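Local structure of allantoin racemase (Pseudomonas fluorescens, 5LG5) at the interface of chains A and B. The protein racemises allantoin, interconverting its two enantiomers, as a member of the HyuE family of hydantoin racemases. Coordinates in Å, arbitrary orientation; residue numbers count along the deposited sequence, not the author numbering. Chains: chain A/B, Allantoin racemase.

Contact 1: the interface of chains A and B. Residues chain A 47, 51, 122; chain B 82-83, 86, 224-225.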
# COMPACT_ATOMS: atom_id res chain seq x y z
N ASN A 47 -19.82 -4.92 -15.76
CA ASN A 47 -20.35 -4.90 -14.40
C ASN A 47 -21.78 -5.38 -14.26
O ASN A 47 -22.06 -6.23 -13.41
CB ASN A 47 -20.19 -3.49 -13.82
CG ASN A 47 -18.74 -3.06 -13.81
OD1 ASN A 47 -18.22 -2.53 -14.79
ND2 ASN A 47 -18.05 -3.39 -12.74
N TYR A 51 -22.87 -8.60 -12.20
CA TYR A 51 -23.77 -8.60 -11.05
C TYR A 51 -24.95 -9.54 -11.29
O TYR A 51 -25.37 -10.27 -10.38
CB TYR A 51 -24.25 -7.18 -10.75
CG TYR A 51 -23.27 -6.37 -9.92
CD1 TYR A 51 -22.75 -6.87 -8.74
CD2 TYR A 51 -22.87 -5.11 -10.33
CE1 TYR A 51 -21.85 -6.14 -7.98
CE2 TYR A 51 -21.97 -4.37 -9.58
CZ TYR A 51 -21.48 -4.89 -8.41
OH TYR A 51 -20.59 -4.15 -7.65
N LEU A 122 -12.38 -5.24 -13.94
CA LEU A 122 -13.17 -6.19 -13.16
C LEU A 122 -12.29 -7.27 -12.53
O LEU A 122 -12.46 -7.62 -11.36
CB LEU A 122 -14.26 -6.84 -14.01
CG LEU A 122 -15.55 -6.05 -14.27
CD1 LEU A 122 -15.28 -4.82 -15.12
CD2 LEU A 122 -16.57 -6.96 -14.96
N GLU B 82 -21.66 0.05 -9.92
CA GLU B 82 -21.00 -0.13 -11.20
C GLU B 82 -21.96 -0.62 -12.26
O GLU B 82 -21.79 -0.32 -13.44
CB GLU B 82 -19.83 -1.11 -11.06
CG GLU B 82 -18.77 -0.72 -10.06
CD GLU B 82 -19.01 -1.37 -8.72
OE1 GLU B 82 -20.19 -1.58 -8.36
OE2 GLU B 82 -18.01 -1.71 -8.05
N GLY B 83 -22.94 -1.42 -11.85
CA GLY B 83 -23.96 -1.91 -12.77
C GLY B 83 -24.83 -0.77 -13.26
O GLY B 83 -25.03 -0.60 -14.47
N GLU B 86 -23.04 1.38 -15.79
CA GLU B 86 -23.00 0.87 -17.17
C GLU B 86 -24.36 1.09 -17.85
O GLU B 86 -24.42 1.49 -19.01
CB GLU B 86 -22.67 -0.63 -17.20
CG GLU B 86 -21.20 -0.97 -16.95
CD GLU B 86 -20.93 -2.46 -17.14
OE1 GLU B 86 -21.90 -3.22 -17.36
OE2 GLU B 86 -19.76 -2.89 -17.02
N THR B 224 -14.67 1.19 -18.58
CA THR B 224 -15.27 0.31 -17.58
C THR B 224 -16.79 0.39 -17.55
O THR B 224 -17.48 -0.62 -17.37
CB THR B 224 -14.73 0.63 -16.18
OG1 THR B 224 -13.29 0.62 -16.22
CG2 THR B 224 -15.24 -0.39 -15.18
N TYR B 225 -17.31 1.59 -17.72
CA TYR B 225 -18.75 1.78 -17.56
C TYR B 225 -19.46 2.04 -18.88
O TYR B 225 -20.55 2.59 -18.90
CB TYR B 225 -19.03 2.90 -16.57
CG TYR B 225 -18.34 2.70 -15.23
CD1 TYR B 225 -18.49 1.51 -14.53
CD2 TYR B 225 -17.54 3.70 -14.68
CE1 TYR B 225 -17.87 1.31 -13.30
CE2 TYR B 225 -16.92 3.51 -13.44
CZ TYR B 225 -17.09 2.31 -12.77
OH TYR B 225 -16.49 2.11 -11.56
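The carboxylate oxygen OE1 of B:Glu82 lies in the ring plane of A:Tyr51, at the phenol edge, where the OH donates a hydrogen bond to it (OH to OE1 2.7 Å). The ring and carboxylate planes are turned 54° apart, and the hydroxyl reaches OE1 from above the carboxylate plane. Within chain B, the methyl CG2 of B:Thr224 sits over one face of the B:Tyr225 ring, displaced toward its rim. This is a helix-to-helix contact between two copies of the Asp/Glu/hydantoin racemase fold, in which the start of helix 47-63 of chain A meets helix 81-87 of chain B.

The side chain of B:Glu82 bends at chi2 (95°), which swings its carboxylate toward the phenol while CB stays behind, over a face of the A:Asn47 amide, with CB to CG at 3.5 Å. The A:Asn47 amide and the B:Glu82 carboxylate are nearly parallel, though it is CB that covers the amide. The extended side chain of B:Glu86 comes in close to the amide plane, beside OD1 and CB, its carboxylate turned 73° from the amide; its CD lies 3.6 Å from CB of A:Asn47. Its oxygen OE2 is directed at the first turn of the helix, but the modelled approach to the backbone N of A:Asn47 is too short to be trusted. A helix N-terminus would be expected to favour a negatively charged group there. As built, OD1 of A:Asn47 clashes with OE2 of B:Glu86 (2.7 Å) and also faces the carbonyl O of B:Thr224 (3.3 Å), acceptor against acceptor. The amide placement is therefore doubtful, and a flipped amide, presenting its nitrogen, would probably fit better.

Contact 2: the interface of chains A and B. Residues chain A 48, 51-52; chain B 55, 58, 83, 86-87, 228.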
# COMPACT_ATOMS: atom_id res chain seq x y z
N PHE A 48 -22.66 -4.87 -15.11
CA PHE A 48 -24.07 -5.25 -15.04
C PHE A 48 -24.27 -6.74 -15.23
O PHE A 48 -24.96 -7.39 -14.44
CB PHE A 48 -24.89 -4.50 -16.08
CG PHE A 48 -26.17 -5.19 -16.44
CD1 PHE A 48 -27.19 -5.32 -15.50
CD2 PHE A 48 -26.35 -5.73 -17.71
CE1 PHE A 48 -28.37 -5.97 -15.82
CE2 PHE A 48 -27.52 -6.39 -18.04
CZ PHE A 48 -28.54 -6.50 -17.09
N TYR A 51 -22.87 -8.60 -12.20
CA TYR A 51 -23.77 -8.60 -11.05
C TYR A 51 -24.95 -9.54 -11.29
O TYR A 51 -25.37 -10.27 -10.38
CB TYR A 51 -24.25 -7.18 -10.75
CG TYR A 51 -23.27 -6.37 -9.92
CD1 TYR A 51 -22.75 -6.87 -8.74
CD2 TYR A 51 -22.87 -5.11 -10.33
CE1 TYR A 51 -21.85 -6.14 -7.98
CE2 TYR A 51 -21.97 -4.37 -9.58
CZ TYR A 51 -21.48 -4.89 -8.41
OH TYR A 51 -20.59 -4.15 -7.65
N LEU A 52 -25.46 -9.53 -12.51
CA LEU A 52 -26.54 -10.44 -12.89
C LEU A 52 -26.04 -11.88 -12.80
O LEU A 52 -26.71 -12.76 -12.24
CB LEU A 52 -27.04 -10.11 -14.30
CG LEU A 52 -28.27 -10.84 -14.83
CD1 LEU A 52 -29.43 -10.67 -13.86
CD2 LEU A 52 -28.65 -10.31 -16.22
N ILE B 55 -29.04 -6.21 -8.23
CA ILE B 55 -29.91 -6.46 -9.39
C ILE B 55 -31.30 -5.90 -9.11
O ILE B 55 -31.93 -5.31 -10.01
CB ILE B 55 -30.02 -7.97 -9.74
CG1 ILE B 55 -28.77 -8.43 -10.47
CG2 ILE B 55 -31.12 -8.21 -10.76
CD1 ILE B 55 -27.57 -8.35 -9.67
N MET B 58 -30.98 -2.35 -9.77
CA MET B 58 -30.87 -2.21 -11.22
C MET B 58 -32.20 -2.48 -11.91
O MET B 58 -32.64 -1.69 -12.75
CB MET B 58 -29.79 -3.13 -11.74
CG MET B 58 -28.40 -2.58 -11.52
SD MET B 58 -27.14 -3.68 -12.16
CE MET B 58 -26.41 -4.28 -10.63
N GLY B 83 -22.94 -1.42 -11.85
CA GLY B 83 -23.96 -1.91 -12.77
C GLY B 83 -24.83 -0.77 -13.26
O GLY B 83 -25.03 -0.60 -14.47
N GLU B 86 -23.04 1.38 -15.79
CA GLU B 86 -23.00 0.87 -17.17
C GLU B 86 -24.36 1.09 -17.85
O GLU B 86 -24.42 1.49 -19.01
CB GLU B 86 -22.67 -0.63 -17.20
CG GLU B 86 -21.20 -0.97 -16.95
CD GLU B 86 -20.93 -2.46 -17.14
OE1 GLU B 86 -21.90 -3.22 -17.36
OE2 GLU B 86 -19.76 -2.89 -17.02
N LEU B 87 -25.43 0.79 -17.11
CA LEU B 87 -26.79 0.87 -17.63
C LEU B 87 -27.26 2.30 -17.90
O LEU B 87 -28.08 2.52 -18.81
CB LEU B 87 -27.78 0.21 -16.66
CG LEU B 87 -27.68 -1.30 -16.48
CD1 LEU B 87 -28.59 -1.76 -15.32
CD2 LEU B 87 -28.08 -2.01 -17.78
N PRO B 228 -23.50 -1.70 -21.82
CA PRO B 228 -23.28 -3.12 -22.08
C PRO B 228 -23.46 -3.43 -23.56
O PRO B 228 -24.33 -2.86 -24.23
CB PRO B 228 -24.36 -3.80 -21.25
CG PRO B 228 -24.64 -2.83 -20.13
CD PRO B 228 -24.50 -1.47 -20.75
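A chi1 of 157° places CG of A:Phe48 roughly opposite its backbone N, sending the ring across to chain B, among B:Met58, B:Leu87 and B:Pro228. The thioether of B:Met58 turns at chi3 (-110°), which carries its methyl CE toward A:Tyr51 while SD remains beside the phenylalanine. Here helix 47-63 of one HyuE-family racemase subunit packs against the same helix and helix 81-87 of the other.

The ring of A:Phe48 receives different groups at its face and its rim. CD2 of B:Leu87 lies above one face, offset from the centre, whereas SD of B:Met58 approaches the edge in the ring plane, 3.7 Å from CD1. CG of B:Pro228 adds a looser contact near CD2, 4.1 Å away. A:Tyr51 contributes its CB, which meets CE of B:Met58 at 3.6 Å, and the same methyl also touches the ring at CD2. CD1 of B:Ile55 reaches CB of A:Tyr51 (3.7 Å), while its CG1 lies 3.9 Å from CA of A:Leu52, whose side chain it crosses at about a right angle.

A polar bond borders this apolar cluster: the backbone N of A:Phe48 donates to OE1 of B:Glu86 at 2.9 Å. The bond is nearly straight, 170° at the hydrogen, although the donor stands well above the carboxylate plane. It ties an amide of the first helical turn to an acidic side chain of the partner subunit.

Contact 1 and contact 2 are neighbouring parts of one surface, the centres of their C-alpha atoms about 6 Å apart. A:Tyr51, B:Gly83 and B:Glu86 belong to both, and helix 47-63 of chain A and helix 81-87 of chain B run through the pair. Contact 1 is mainly polar, whereas contact 2 is mainly apolar and also brings in helix 47-63 of chain B. Two-fold symmetry repeats both with the chains exchanged. The deposited assembly holds six copies, so this pairing may be one building step of a hexamer.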